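Local coordinates for transposon Tn7 transposition protein tnsA (Escherichia coli, PDB 1T0F), which cuts the 5' DNA strands at the ends of Tn7 as the metal-dependent endonuclease subunit of the transposase it forms with TnsB, at residues R153-W156 / Q157-I161; N172-V175 / K176-E180; D210-I213 / I214-C217; S233-R236 / A237-N241; I248-F252 / R253-C257. One frame throughout, in Å; residues are numbered along the deposited sequence.

Contact 1: R153-W156 / Q157-I161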
loop_
_atom_site.group_PDB
_atom_site.type_symbol
_atom_site.label_atom_id
_atom_site.label_comp_id
_atom_site.label_asym_id
_atom_site.label_seq_id
_atom_site.Cartn_x
_atom_site.Cartn_y
_atom_site.Cartn_z
ATOM N N ARG A 153 -3.192 -9.175 -14.312
ATOM C CA ARG A 153 -1.896 -9.295 -14.970
ATOM C C ARG A 153 -2.023 -8.931 -16.442
ATOM O O ARG A 153 -1.242 -8.132 -16.963
ATOM C CB ARG A 153 -1.355 -10.719 -14.839
ATOM C CG ARG A 153 0.047 -10.896 -15.420
ATOM C CD ARG A 153 0.424 -12.376 -15.493
ATOM N NE ARG A 153 -0.285 -13.079 -16.564
ATOM C CZ ARG A 153 0.020 -12.985 -17.855
ATOM N NH1 ARG A 153 1.028 -12.217 -18.258
ATOM N NH2 ARG A 153 -0.690 -13.653 -18.753
ATOM N N ARG A 154 -3.013 -9.515 -17.112
ATOM C CA ARG A 154 -3.235 -9.245 -18.528
ATOM C C ARG A 154 -3.545 -7.780 -18.792
ATOM O O ARG A 154 -3.106 -7.219 -19.797
ATOM C CB ARG A 154 -4.378 -10.119 -19.061
ATOM C CG ARG A 154 -4.038 -11.594 -19.077
ATOM C CD ARG A 154 -5.146 -12.415 -19.729
ATOM N NE ARG A 154 -4.800 -13.832 -19.771
ATOM C CZ ARG A 154 -4.926 -14.599 -20.849
ATOM N NH1 ARG A 154 -5.392 -14.086 -21.980
ATOM N NH2 ARG A 154 -4.574 -15.878 -20.803
ATOM N N TYR A 155 -4.297 -7.166 -17.888
ATOM C CA TYR A 155 -4.665 -5.759 -18.019
ATOM C C TYR A 155 -3.417 -4.888 -18.128
ATOM O O TYR A 155 -3.252 -4.122 -19.080
ATOM C CB TYR A 155 -5.470 -5.307 -16.800
ATOM C CG TYR A 155 -5.948 -3.869 -16.874
ATOM C CD1 TYR A 155 -7.135 -3.544 -17.534
ATOM C CD2 TYR A 155 -5.212 -2.833 -16.293
ATOM C CE1 TYR A 155 -7.581 -2.229 -17.609
ATOM C CE2 TYR A 155 -5.649 -1.509 -16.368
ATOM C CZ TYR A 155 -6.840 -1.221 -17.029
ATOM O OH TYR A 155 -7.306 0.069 -17.097
ATOM N N TRP A 156 -2.541 -4.995 -17.138
ATOM C CA TRP A 156 -1.323 -4.191 -17.162
ATOM C C TRP A 156 -0.360 -4.600 -18.276
ATOM O O TRP A 156 0.366 -3.756 -18.814
ATOM C CB TRP A 156 -0.656 -4.241 -15.791
ATOM C CG TRP A 156 -1.486 -3.545 -14.771
ATOM C CD1 TRP A 156 -2.170 -4.113 -13.742
ATOM C CD2 TRP A 156 -1.767 -2.142 -14.716
ATOM N NE1 TRP A 156 -2.864 -3.153 -13.043
ATOM C CE2 TRP A 156 -2.635 -1.934 -13.622
ATOM C CE3 TRP A 156 -1.373 -1.040 -15.488
ATOM C CZ2 TRP A 156 -3.116 -0.671 -13.279
ATOM C CZ3 TRP A 156 -1.853 0.216 -15.145
ATOM C CH2 TRP A 156 -2.716 0.390 -14.049
ATOM N N GLN A 157 -0.346 -5.879 -18.639
ATOM C CA GLN A 157 0.528 -6.304 -19.727
ATOM C C GLN A 157 0.086 -5.579 -20.994
ATOM O O GLN A 157 0.910 -5.134 -21.798
ATOM C CB GLN A 157 0.443 -7.813 -19.945
ATOM C CG GLN A 157 1.091 -8.254 -21.247
ATOM C CD GLN A 157 1.010 -9.743 -21.468
ATOM O OE1 GLN A 157 1.722 -10.517 -20.830
ATOM N NE2 GLN A 157 0.134 -10.158 -22.373
ATOM N N GLN A 158 -1.227 -5.461 -21.153
ATOM C CA GLN A 158 -1.831 -4.780 -22.297
ATOM C C GLN A 158 -1.384 -3.312 -22.318
ATOM O O GLN A 158 -1.109 -2.754 -23.379
ATOM C CB GLN A 158 -3.352 -4.863 -22.170
ATOM C CG GLN A 158 -4.138 -4.609 -23.437
ATOM C CD GLN A 158 -5.623 -4.863 -23.229
ATOM O OE1 GLN A 158 -6.354 -3.996 -22.745
ATOM N NE2 GLN A 158 -6.070 -6.069 -23.572
ATOM N N LYS A 159 -1.308 -2.701 -21.136
ATOM C CA LYS A 159 -0.901 -1.299 -20.993
ATOM C C LYS A 159 0.622 -1.124 -21.033
ATOM O O LYS A 159 1.128 0.001 -21.008
ATOM C CB LYS A 159 -1.422 -0.733 -19.668
ATOM C CG LYS A 159 -2.937 -0.736 -19.510
ATOM C CD LYS A 159 -3.598 0.236 -20.462
ATOM C CE LYS A 159 -5.093 0.324 -20.201
ATOM N NZ LYS A 159 -5.770 -0.995 -20.363
ATOM N N GLN A 160 1.341 -2.241 -21.079
ATOM C CA GLN A 160 2.799 -2.234 -21.120
ATOM C C GLN A 160 3.416 -1.603 -19.866
ATOM O O GLN A 160 4.486 -0.984 -19.907
ATOM C CB GLN A 160 3.273 -1.526 -22.391
ATOM C CG GLN A 160 2.743 -2.194 -23.657
ATOM C CD GLN A 160 3.329 -1.608 -24.925
ATOM O OE1 GLN A 160 4.539 -1.666 -25.150
ATOM N NE2 GLN A 160 2.471 -1.039 -25.767
ATOM N N ILE A 161 2.728 -1.781 -18.744
ATOM C CA ILE A 161 3.190 -1.268 -17.464
ATOM C C ILE A 161 3.532 -2.457 -16.565
ATOM O O ILE A 161 2.703 -3.342 -16.358
ATOM C CB ILE A 161 2.102 -0.410 -16.785
ATOM C CG1 ILE A 161 1.879 0.874 -17.601
ATOM C CG2 ILE A 161 2.503 -0.087 -15.346
ATOM C CD1 ILE A 161 0.753 1.741 -17.087
#
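Lys159 lays its ammonium over one face of the Tyr155 ring, a cation-pi contact with NZ 3.8 Å from the ring centroid and shifted toward the CE1 and CZ rim. The lysine chain folds at chi2 (-68°) and again at chi4, and this double bend carries NZ back over the residue one turn earlier. NZ also forms a salt bridge with Asp92, so the ammonium has both an aromatic face and a carboxylate as partners, while Tyr155 OH is hydrogen-bonded to Leu89 N. A leucine in place of Tyr155 would probably leave the lysine charge without its aromatic face and Leu89 N without its side-chain partner.

On another side of the helix, Ile161 brings CD1 to the edge of the Trp156 indole, 3.6 Å from CZ3, the two side chains crossing at a slant. An aliphatic side chain suits the carbon edge of the indole, where CD1 makes a purely apolar contact. Arg153 and Gln157 run alongside each other, with guanidinium and amide planes 71° apart; NH1 gives OE1 a bond of 3.2 Å from above the amide plane, and Glu150 holds NH2 by a salt bridge.

A Schellman motif ends the helix: Gln160 takes positive phi, and Ile161 N bonds back to Trp156 O at 3.1 Å. The turn leads helix 143-159 of a beta-alpha-beta unit into strand 163-166. Trp156 packs on Ala131 of strand 129-134 and meets Trp163 nearly parallel, while Tyr155 and Arg154 face helix 90-100.

Contact 2: N172-V175 / K176-E180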
loop_
_atom_site.group_PDB
_atom_site.type_symbol
_atom_site.label_atom_id
_atom_site.label_comp_id
_atom_site.label_asym_id
_atom_site.label_seq_id
_atom_site.Cartn_x
_atom_site.Cartn_y
_atom_site.Cartn_z
ATOM N N ASN A 172 10.263 -6.319 4.571
ATOM C CA ASN A 172 11.546 -6.345 5.253
ATOM C C ASN A 172 11.273 -6.589 6.735
ATOM O O ASN A 172 10.346 -6.015 7.304
ATOM C CB ASN A 172 12.266 -5.013 5.042
ATOM C CG ASN A 172 13.575 -4.937 5.794
ATOM O OD1 ASN A 172 13.593 -4.825 7.018
ATOM N ND2 ASN A 172 14.679 -5.007 5.066
ATOM N N PRO A 173 12.072 -7.460 7.373
ATOM C CA PRO A 173 11.955 -7.827 8.789
ATOM C C PRO A 173 11.992 -6.656 9.778
ATOM O O PRO A 173 11.310 -6.683 10.799
ATOM C CB PRO A 173 13.127 -8.785 8.992
ATOM C CG PRO A 173 13.295 -9.403 7.645
ATOM C CD PRO A 173 13.165 -8.212 6.734
ATOM N N VAL A 174 12.795 -5.643 9.482
ATOM C CA VAL A 174 12.888 -4.487 10.365
ATOM C C VAL A 174 11.649 -3.621 10.164
ATOM O O VAL A 174 11.153 -3.013 11.106
ATOM C CB VAL A 174 14.152 -3.646 10.073
ATOM C CG1 VAL A 174 14.155 -2.398 10.940
ATOM C CG2 VAL A 174 15.402 -4.474 10.348
ATOM N N VAL A 175 11.157 -3.569 8.928
ATOM C CA VAL A 175 9.962 -2.787 8.625
ATOM C C VAL A 175 8.804 -3.403 9.399
ATOM O O VAL A 175 7.989 -2.701 9.995
ATOM C CB VAL A 175 9.636 -2.821 7.113
ATOM C CG1 VAL A 175 8.270 -2.180 6.848
ATOM C CG2 VAL A 175 10.720 -2.093 6.340
ATOM N N LYS A 176 8.759 -4.730 9.395
ATOM C CA LYS A 176 7.726 -5.479 10.086
ATOM C C LYS A 176 7.726 -5.160 11.584
ATOM O O LYS A 176 6.679 -4.881 12.165
ATOM C CB LYS A 176 7.946 -6.976 9.856
ATOM C CG LYS A 176 6.817 -7.865 10.345
ATOM C CD LYS A 176 6.871 -9.244 9.678
ATOM C CE LYS A 176 6.701 -9.139 8.158
ATOM N NZ LYS A 176 6.579 -10.466 7.468
ATOM N N GLU A 177 8.900 -5.190 12.213
ATOM C CA GLU A 177 8.960 -4.898 13.642
ATOM C C GLU A 177 8.579 -3.452 13.941
ATOM O O GLU A 177 7.977 -3.165 14.978
ATOM C CB GLU A 177 10.348 -5.237 14.216
ATOM C CG GLU A 177 11.543 -4.697 13.449
ATOM C CD GLU A 177 12.144 -3.430 14.062
ATOM O OE1 GLU A 177 12.409 -3.414 15.287
ATOM O OE2 GLU A 177 12.365 -2.457 13.314
ATOM N N ASN A 178 8.915 -2.537 13.039
ATOM C CA ASN A 178 8.555 -1.135 13.254
ATOM C C ASN A 178 7.045 -0.946 13.191
ATOM O O ASN A 178 6.479 -0.189 13.971
ATOM C CB ASN A 178 9.216 -0.223 12.217
ATOM C CG ASN A 178 10.637 0.160 12.595
ATOM O OD1 ASN A 178 10.940 0.388 13.769
ATOM N ND2 ASN A 178 11.510 0.258 11.599
ATOM N N ILE A 179 6.396 -1.628 12.254
ATOM C CA ILE A 179 4.945 -1.520 12.112
ATOM C C ILE A 179 4.262 -2.137 13.331
ATOM O O ILE A 179 3.232 -1.652 13.800
ATOM C CB ILE A 179 4.474 -2.224 10.815
ATOM C CG1 ILE A 179 4.924 -1.404 9.596
ATOM C CG2 ILE A 179 2.963 -2.403 10.823
ATOM C CD1 ILE A 179 4.631 -2.064 8.252
ATOM N N GLU A 180 4.853 -3.205 13.849
ATOM C CA GLU A 180 4.320 -3.881 15.025
ATOM C C GLU A 180 4.300 -2.920 16.211
ATOM O O GLU A 180 3.320 -2.834 16.945
ATOM C CB GLU A 180 5.190 -5.094 15.357
ATOM C CG GLU A 180 4.512 -6.433 15.128
ATOM C CD GLU A 180 5.494 -7.533 14.751
ATOM O OE1 GLU A 180 6.530 -7.674 15.435
ATOM O OE2 GLU A 180 5.223 -8.258 13.768
#
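The carbonyls of Val174 and Val175 accept from Asn178 N and Ile179 N in regular i to i+4 bonds, both 3.0 Å, which set the side chains of successive turns alongside one another. Val175 CG1 lies 3.9 Å from Ile179 CD1, the two aliphatic chains pointing the same way; apolar side chains suit this stripe, which is packed against Ile248 and helix 64-75.

Glu177 behaves differently. Its CG sits between the backbone N and the carbonyl carbon (chi1 49°), and a bend at chi2 (100°) turns the carboxylate back along the helix. OE2 arrives 2.6 Å from Val174 O, a spacing so short for two oxygens that the acid is probably protonated and shares its hydrogen with the carbonyl. OE1 has a weak bond to Ser251. Asn178 lies beside Val174 with its amide directed out of the helix, where OD1 accepts from Phe252 N and ND2 donates to Ile248 O and Lys250 O.

At the start of the helix Asn172 OD1 accepts from Val174 N at 2.7 Å and, weakly, from Val175 N. Its short amide can reach these amides of the first turn, and Pro173, which has no amide hydrogen to offer, fits the first helical position. This is the classic asparagine N-cap followed by proline, here opening helix 173-183.

Contact 3: D210-I213 / I214-C217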
loop_
_atom_site.group_PDB
_atom_site.type_symbol
_atom_site.label_atom_id
_atom_site.label_comp_id
_atom_site.label_asym_id
_atom_site.label_seq_id
_atom_site.Cartn_x
_atom_site.Cartn_y
_atom_site.Cartn_z
ATOM N N ASP A 210 22.081 14.811 15.276
ATOM C CA ASP A 210 23.037 13.720 15.429
ATOM C C ASP A 210 22.737 12.777 16.586
ATOM O O ASP A 210 23.399 11.750 16.732
ATOM C CB ASP A 210 24.455 14.278 15.607
ATOM C CG ASP A 210 24.956 14.998 14.373
ATOM O OD1 ASP A 210 24.971 14.377 13.286
ATOM O OD2 ASP A 210 25.340 16.183 14.493
ATOM N N GLU A 211 21.745 13.109 17.404
ATOM C CA GLU A 211 21.423 12.268 18.549
ATOM C C GLU A 211 20.298 11.258 18.336
ATOM O O GLU A 211 19.449 11.424 17.457
ATOM C CB GLU A 211 21.130 13.155 19.766
ATOM C CG GLU A 211 22.359 13.954 20.210
ATOM C CD GLU A 211 22.106 14.849 21.414
ATOM O OE1 GLU A 211 21.711 14.330 22.480
ATOM O OE2 GLU A 211 22.317 16.075 21.295
ATOM N N ASN A 212 20.317 10.201 19.145
ATOM C CA ASN A 212 19.325 9.133 19.083
ATOM C C ASN A 212 17.941 9.667 19.454
ATOM O O ASN A 212 17.780 10.361 20.456
ATOM C CB ASN A 212 19.741 7.993 20.022
ATOM C CG ASN A 212 18.682 6.920 20.152
ATOM O OD1 ASN A 212 17.767 7.026 20.967
ATOM N ND2 ASN A 212 18.797 5.880 19.335
ATOM N N ILE A 213 16.940 9.325 18.643
ATOM C CA ILE A 213 15.578 9.807 18.863
ATOM C C ILE A 213 14.960 9.493 20.225
ATOM O O ILE A 213 14.266 10.333 20.793
ATOM C CB ILE A 213 14.622 9.291 17.744
ATOM C CG1 ILE A 213 13.219 9.866 17.943
ATOM C CG2 ILE A 213 14.567 7.779 17.758
ATOM C CD1 ILE A 213 13.158 11.372 17.850
ATOM N N ILE A 214 15.195 8.296 20.753
ATOM C CA ILE A 214 14.621 7.938 22.048
ATOM C C ILE A 214 15.270 8.761 23.167
ATOM O O ILE A 214 14.583 9.256 24.063
ATOM C CB ILE A 214 14.799 6.433 22.343
ATOM C CG1 ILE A 214 14.267 5.602 21.167
ATOM C CG2 ILE A 214 14.058 6.066 23.622
ATOM C CD1 ILE A 214 12.806 5.870 20.821
ATOM N N ASN A 215 16.589 8.912 23.106
ATOM C CA ASN A 215 17.302 9.694 24.113
ATOM C C ASN A 215 16.781 11.126 24.110
ATOM O O ASN A 215 16.466 11.685 25.161
ATOM C CB ASN A 215 18.807 9.693 23.838
ATOM C CG ASN A 215 19.440 8.345 24.087
ATOM O OD1 ASN A 215 18.883 7.509 24.798
ATOM N ND2 ASN A 215 20.618 8.129 23.515
ATOM N N VAL A 216 16.673 11.713 22.921
ATOM C CA VAL A 216 16.180 13.076 22.797
ATOM C C VAL A 216 14.774 13.241 23.375
ATOM O O VAL A 216 14.519 14.195 24.112
ATOM C CB VAL A 216 16.185 13.547 21.324
ATOM C CG1 VAL A 216 15.484 14.893 21.205
ATOM C CG2 VAL A 216 17.615 13.670 20.828
ATOM N N CYS A 217 13.863 12.326 23.049
ATOM C CA CYS A 217 12.505 12.420 23.578
ATOM C C CYS A 217 12.510 12.451 25.105
ATOM O O CYS A 217 11.766 13.212 25.722
ATOM C CB CYS A 217 11.650 11.239 23.107
ATOM S SG CYS A 217 11.211 11.298 21.356
HETATM O O HOH W 1 21.529 10.362 21.933
#
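Asn212 OD1 accepts from Asn215 N at 3.1 Å, in the amide plane and on a lone pair, with an N-H...O angle of 160°. The same oxygen takes a weaker, bent bond from Ile214 N, so one acceptor serves two amides of the first turn. Asn212 O accepts from Val216 N at 3.0 Å, the first i to i+4 bond of the helix. CG stands anti to the backbone N (chi1 173°), which swings the amide over the first-turn N-H groups, while ND2 donates to Arg253 O of a nearby loop. A leucine here would probably leave the Ile214 and Asn215 amides without their side-chain acceptor and Arg253 O without its donor.

Beside the cap, the Asn215 side chain crosses that of Asn212 at about a right angle, the amide planes 51° apart. A water joins the two residues, accepting from Asn212 N and from Asn215 ND2 at 2.9 Å.

Farther out the contacts are apolar. Glu211, just before the cap, touches Val216 CG2 through its CB, at 3.7 Å. Ile213 CD1 approaches Cys217 SG at 4.0 Å; these buried side chains suit the interior, where Ile213 also meets Leu260 and Cys217 faces helix 230-240. The OD1 bonds to the first-turn amides make this an asparagine N-cap, here opening helix 213-223.

Contact 4: S233-R236 / A237-N241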
loop_
_atom_site.group_PDB
_atom_site.type_symbol
_atom_site.label_atom_id
_atom_site.label_comp_id
_atom_site.label_asym_id
_atom_site.label_seq_id
_atom_site.Cartn_x
_atom_site.Cartn_y
_atom_site.Cartn_z
ATOM N N SER A 233 5.447 9.627 22.966
ATOM C CA SER A 233 4.062 9.286 22.646
ATOM C C SER A 233 3.520 10.219 21.572
ATOM O O SER A 233 2.739 9.803 20.716
ATOM C CB SER A 233 3.176 9.353 23.897
ATOM O OG SER A 233 3.059 10.679 24.387
ATOM N N GLU A 234 3.937 11.480 21.611
ATOM C CA GLU A 234 3.486 12.442 20.614
ATOM C C GLU A 234 4.121 12.117 19.266
ATOM O O GLU A 234 3.452 12.115 18.236
ATOM C CB GLU A 234 3.860 13.866 21.032
ATOM C CG GLU A 234 3.310 14.272 22.385
ATOM C CD GLU A 234 3.572 15.732 22.701
ATOM O OE1 GLU A 234 4.700 16.204 22.434
ATOM O OE2 GLU A 234 2.656 16.403 23.227
ATOM N N ILE A 235 5.422 11.839 19.282
ATOM C CA ILE A 235 6.150 11.498 18.065
ATOM C C ILE A 235 5.572 10.215 17.470
ATOM O O ILE A 235 5.410 10.096 16.258
ATOM C CB ILE A 235 7.662 11.294 18.363
ATOM C CG1 ILE A 235 8.310 12.637 18.704
ATOM C CG2 ILE A 235 8.365 10.663 17.171
ATOM C CD1 ILE A 235 8.303 13.632 17.568
ATOM N N ARG A 236 5.261 9.260 18.335
ATOM C CA ARG A 236 4.709 7.992 17.896
ATOM C C ARG A 236 3.382 8.191 17.163
ATOM O O ARG A 236 3.171 7.627 16.088
ATOM C CB ARG A 236 4.515 7.070 19.105
ATOM C CG ARG A 236 4.083 5.654 18.765
ATOM C CD ARG A 236 4.019 4.800 20.035
ATOM N NE ARG A 236 3.563 3.437 19.773
ATOM C CZ ARG A 236 2.360 3.131 19.294
ATOM N NH1 ARG A 236 1.488 4.092 19.024
ATOM N NH2 ARG A 236 2.027 1.863 19.088
ATOM N N ALA A 237 2.497 9.000 17.743
ATOM C CA ALA A 237 1.189 9.257 17.143
ATOM C C ALA A 237 1.304 9.999 15.814
ATOM O O ALA A 237 0.617 9.663 14.841
ATOM C CB ALA A 237 0.309 10.048 18.118
ATOM N N LEU A 238 2.174 11.005 15.762
ATOM C CA LEU A 238 2.352 11.775 14.535
ATOM C C LEU A 238 2.996 10.917 13.444
ATOM O O LEU A 238 2.698 11.078 12.258
ATOM C CB LEU A 238 3.208 13.017 14.813
ATOM C CG LEU A 238 2.512 14.092 15.660
ATOM C CD1 LEU A 238 3.535 15.096 16.205
ATOM C CD2 LEU A 238 1.452 14.787 14.805
ATOM N N THR A 239 3.869 9.999 13.847
ATOM C CA THR A 239 4.536 9.127 12.888
ATOM C C THR A 239 3.557 8.095 12.317
ATOM O O THR A 239 3.542 7.846 11.115
ATOM C CB THR A 239 5.729 8.376 13.529
ATOM O OG1 THR A 239 6.689 9.324 14.017
ATOM C CG2 THR A 239 6.414 7.495 12.493
ATOM N N ALA A 240 2.739 7.505 13.184
ATOM C CA ALA A 240 1.764 6.499 12.753
ATOM C C ALA A 240 0.763 7.103 11.769
ATOM O O ALA A 240 0.293 6.431 10.842
ATOM C CB ALA A 240 1.034 5.933 13.962
ATOM N N ASN A 241 0.441 8.375 11.969
ATOM C CA ASN A 241 -0.492 9.071 11.096
ATOM C C ASN A 241 0.166 9.593 9.825
ATOM O O ASN A 241 -0.517 10.110 8.938
ATOM C CB ASN A 241 -1.167 10.211 11.857
ATOM C CG ASN A 241 -2.296 9.723 12.734
ATOM O OD1 ASN A 241 -3.413 9.532 12.265
ATOM N ND2 ASN A 241 -2.004 9.495 14.013
#
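Thr239 has its OG1 beside the backbone N and anti to the carbonyl carbon (chi1 -60°), the rotamer that lets a threonine hydroxyl bond back to the carbonyl four residues earlier in an alpha-helix. The helix is 230-240 of the C-terminal region, and the acceptor is Ile235 O, which OG1 meets at 2.7 Å from above the carbonyl plane. Thr239 N reaches the same oxygen at 2.9 Å from the opposite face. Two donors thus grip one carbonyl, and the buried hydroxyl is satisfied without leaving its own helix; the same chi1 sets CG2 anti to the backbone N.

Ile235 and Thr239 cross obliquely, with CG2 of the isoleucine 3.8 Å from OG1. Both side chains pack on Ile244. Leu238 bends its CG back over Glu234 O, and its apolar branches serve the interface with Leu194 and Leu201. The small methyl of Ala237 suits close packing, here against Leu194 and Glu188. Arg236 instead extends from CG to NE and sets its guanidinium against the Trp181 ring in a cation-pi contact.

Near the last turn, Asn241 folds its amide back on the helix: ND2 donates to Ala237 O at 2.8 Å in a nearly straight bond (169°), the oxygen lying in the plane of the asparagine amide.

Contact 5: I248-F252 / R253-C257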
loop_
_atom_site.group_PDB
_atom_site.type_symbol
_atom_site.label_atom_id
_atom_site.label_comp_id
_atom_site.label_asym_id
_atom_site.label_seq_id
_atom_site.Cartn_x
_atom_site.Cartn_y
_atom_site.Cartn_z
ATOM N N ILE A 248 12.505 3.575 8.049
ATOM C CA ILE A 248 11.799 2.351 8.412
ATOM C C ILE A 248 12.635 1.086 8.276
ATOM O O ILE A 248 12.265 0.035 8.802
ATOM C CB ILE A 248 10.518 2.175 7.559
ATOM C CG1 ILE A 248 10.884 2.027 6.080
ATOM C CG2 ILE A 248 9.621 3.380 7.731
ATOM C CD1 ILE A 248 9.732 1.538 5.209
ATOM N N TYR A 249 13.753 1.183 7.569
ATOM C CA TYR A 249 14.623 0.029 7.386
ATOM C C TYR A 249 15.574 -0.137 8.562
ATOM O O TYR A 249 16.393 -1.048 8.597
ATOM C CB TYR A 249 15.376 0.152 6.064
ATOM C CG TYR A 249 14.486 -0.193 4.890
ATOM C CD1 TYR A 249 14.179 -1.521 4.594
ATOM C CD2 TYR A 249 13.890 0.807 4.123
ATOM C CE1 TYR A 249 13.292 -1.846 3.559
ATOM C CE2 TYR A 249 13.005 0.494 3.096
ATOM C CZ TYR A 249 12.712 -0.830 2.819
ATOM O OH TYR A 249 11.842 -1.134 1.795
ATOM N N LYS A 250 15.438 0.755 9.536
ATOM C CA LYS A 250 16.242 0.707 10.746
ATOM C C LYS A 250 15.241 0.753 11.888
ATOM O O LYS A 250 14.227 1.441 11.791
ATOM C CB LYS A 250 17.172 1.918 10.811
ATOM C CG LYS A 250 18.084 1.950 12.026
ATOM C CD LYS A 250 19.012 3.155 11.972
ATOM C CE LYS A 250 19.896 3.116 10.734
ATOM N NZ LYS A 250 20.837 4.274 10.679
ATOM N N SER A 251 15.502 0.009 12.958
ATOM C CA SER A 251 14.602 0.019 14.101
ATOM C C SER A 251 14.381 1.482 14.467
ATOM O O SER A 251 15.331 2.269 14.494
ATOM C CB SER A 251 15.234 -0.723 15.280
ATOM O OG SER A 251 14.336 -0.790 16.374
ATOM N N PHE A 252 13.134 1.855 14.736
ATOM C CA PHE A 252 12.834 3.237 15.086
ATOM C C PHE A 252 13.685 3.697 16.269
ATOM O O PHE A 252 14.219 4.799 16.259
ATOM C CB PHE A 252 11.341 3.391 15.411
ATOM C CG PHE A 252 10.939 4.790 15.802
ATOM C CD1 PHE A 252 11.128 5.246 17.109
ATOM C CD2 PHE A 252 10.392 5.661 14.860
ATOM C CE1 PHE A 252 10.782 6.552 17.472
ATOM C CE2 PHE A 252 10.044 6.970 15.208
ATOM C CZ PHE A 252 10.240 7.416 16.522
ATOM N N ARG A 253 13.827 2.840 17.275
ATOM C CA ARG A 253 14.600 3.194 18.468
ATOM C C ARG A 253 16.061 3.490 18.138
ATOM O O ARG A 253 16.767 4.122 18.926
ATOM C CB ARG A 253 14.537 2.056 19.489
ATOM C CG ARG A 253 15.460 0.902 19.147
ATOM C CD ARG A 253 15.280 -0.259 20.094
ATOM N NE ARG A 253 13.977 -0.888 19.915
ATOM C CZ ARG A 253 13.605 -2.007 20.523
ATOM N NH1 ARG A 253 14.442 -2.618 21.350
ATOM N NH2 ARG A 253 12.400 -2.515 20.297
ATOM N N ALA A 254 16.511 3.031 16.974
ATOM C CA ALA A 254 17.887 3.232 16.534
ATOM C C ALA A 254 18.047 4.432 15.596
ATOM O O ALA A 254 19.160 4.785 15.208
ATOM C CB ALA A 254 18.393 1.966 15.854
ATOM N N ASN A 255 16.935 5.056 15.224
ATOM C CA ASN A 255 16.996 6.213 14.334
ATOM C C ASN A 255 17.582 7.425 15.047
ATOM O O ASN A 255 17.355 7.617 16.237
ATOM C CB ASN A 255 15.592 6.596 13.846
ATOM C CG ASN A 255 15.189 5.878 12.573
ATOM O OD1 ASN A 255 14.859 6.516 11.575
ATOM N ND2 ASN A 255 15.197 4.555 12.605
ATOM N N LYS A 256 18.338 8.236 14.313
ATOM C CA LYS A 256 18.874 9.469 14.863
ATOM C C LYS A 256 17.813 10.500 14.507
ATOM O O LYS A 256 17.004 10.265 13.610
ATOM C CB LYS A 256 20.204 9.838 14.204
ATOM C CG LYS A 256 21.345 8.916 14.588
ATOM C CD LYS A 256 22.665 9.400 14.010
ATOM C CE LYS A 256 23.796 8.479 14.429
ATOM N NZ LYS A 256 23.517 7.070 14.025
ATOM N N CYS A 257 17.808 11.633 15.197
ATOM C CA CYS A 257 16.812 12.665 14.935
ATOM C C CYS A 257 16.808 13.169 13.495
ATOM O O CYS A 257 15.757 13.557 12.966
ATOM C CB CYS A 257 17.004 13.828 15.908
ATOM S SG CYS A 257 16.658 13.368 17.626
HETATM O O HOH W 2 12.195 0.360 17.880
#
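Asn255 reaches back over the turn to the carbonyls of Lys250 and Ser251. Its CB lies 3.3 Å from Phe252 O, the carbonyl that also accepts from Asn255 N. Beyond it, CG carries the amide back across the turn. ND2 donates to Ser251 O at 3.0 Å, with that oxygen close to the asparagine amide plane, and adds a weak bond to Lys250 O. OD1, at the other corner, accepts from Asn247 N, so both ends of the amide are engaged.

Ser251 O also receives Ala254 N at 2.9 Å; the two donors come from opposite faces of the carbonyl plane. The Ala254 methyl is small enough to lie against the chain of Lys250, 3.8 Å from its CG. On another side of the turn a water is held by Arg253 N and Arg253 NE, each giving it a hydrogen, and Ser251 OG lies 2.9 Å from the same water. Phe252 directs its ring to the interior, where it meets Phe246 edge-to-face and touches Ile213.

The backbone bonds of this short 3-10 turn are thus supplemented by one buried asparagine amide, which ties Ser251, Asn247 and, weakly, Lys250 together, while the exposed Arg253 donates to a water through N and NE.

Contact 1 stands apart in the endonuclease region, about 20 Å from the nearest atoms of contact 5; it ends a helix in a Schellman motif, with a cation-pi pair and salt bridges on its flanks. The other four gather in the C-terminal part of the chain. Contacts 2 and 3 both open helices with asparagine caps, and contact 5, an irregular loop, links them: Asn178 holds its Phe252 and Ile248 backbone, while Asn212 donates to its Arg253 carbonyl. Contact 4 is the most buried, relying on aliphatic packing and a threonine hydroxyl turned onto its own helix; Ile235 there meets Phe252 of contact 5 and Cys217 of contact 3. Contacts 1, 2, 3 and 5 are only partly buried.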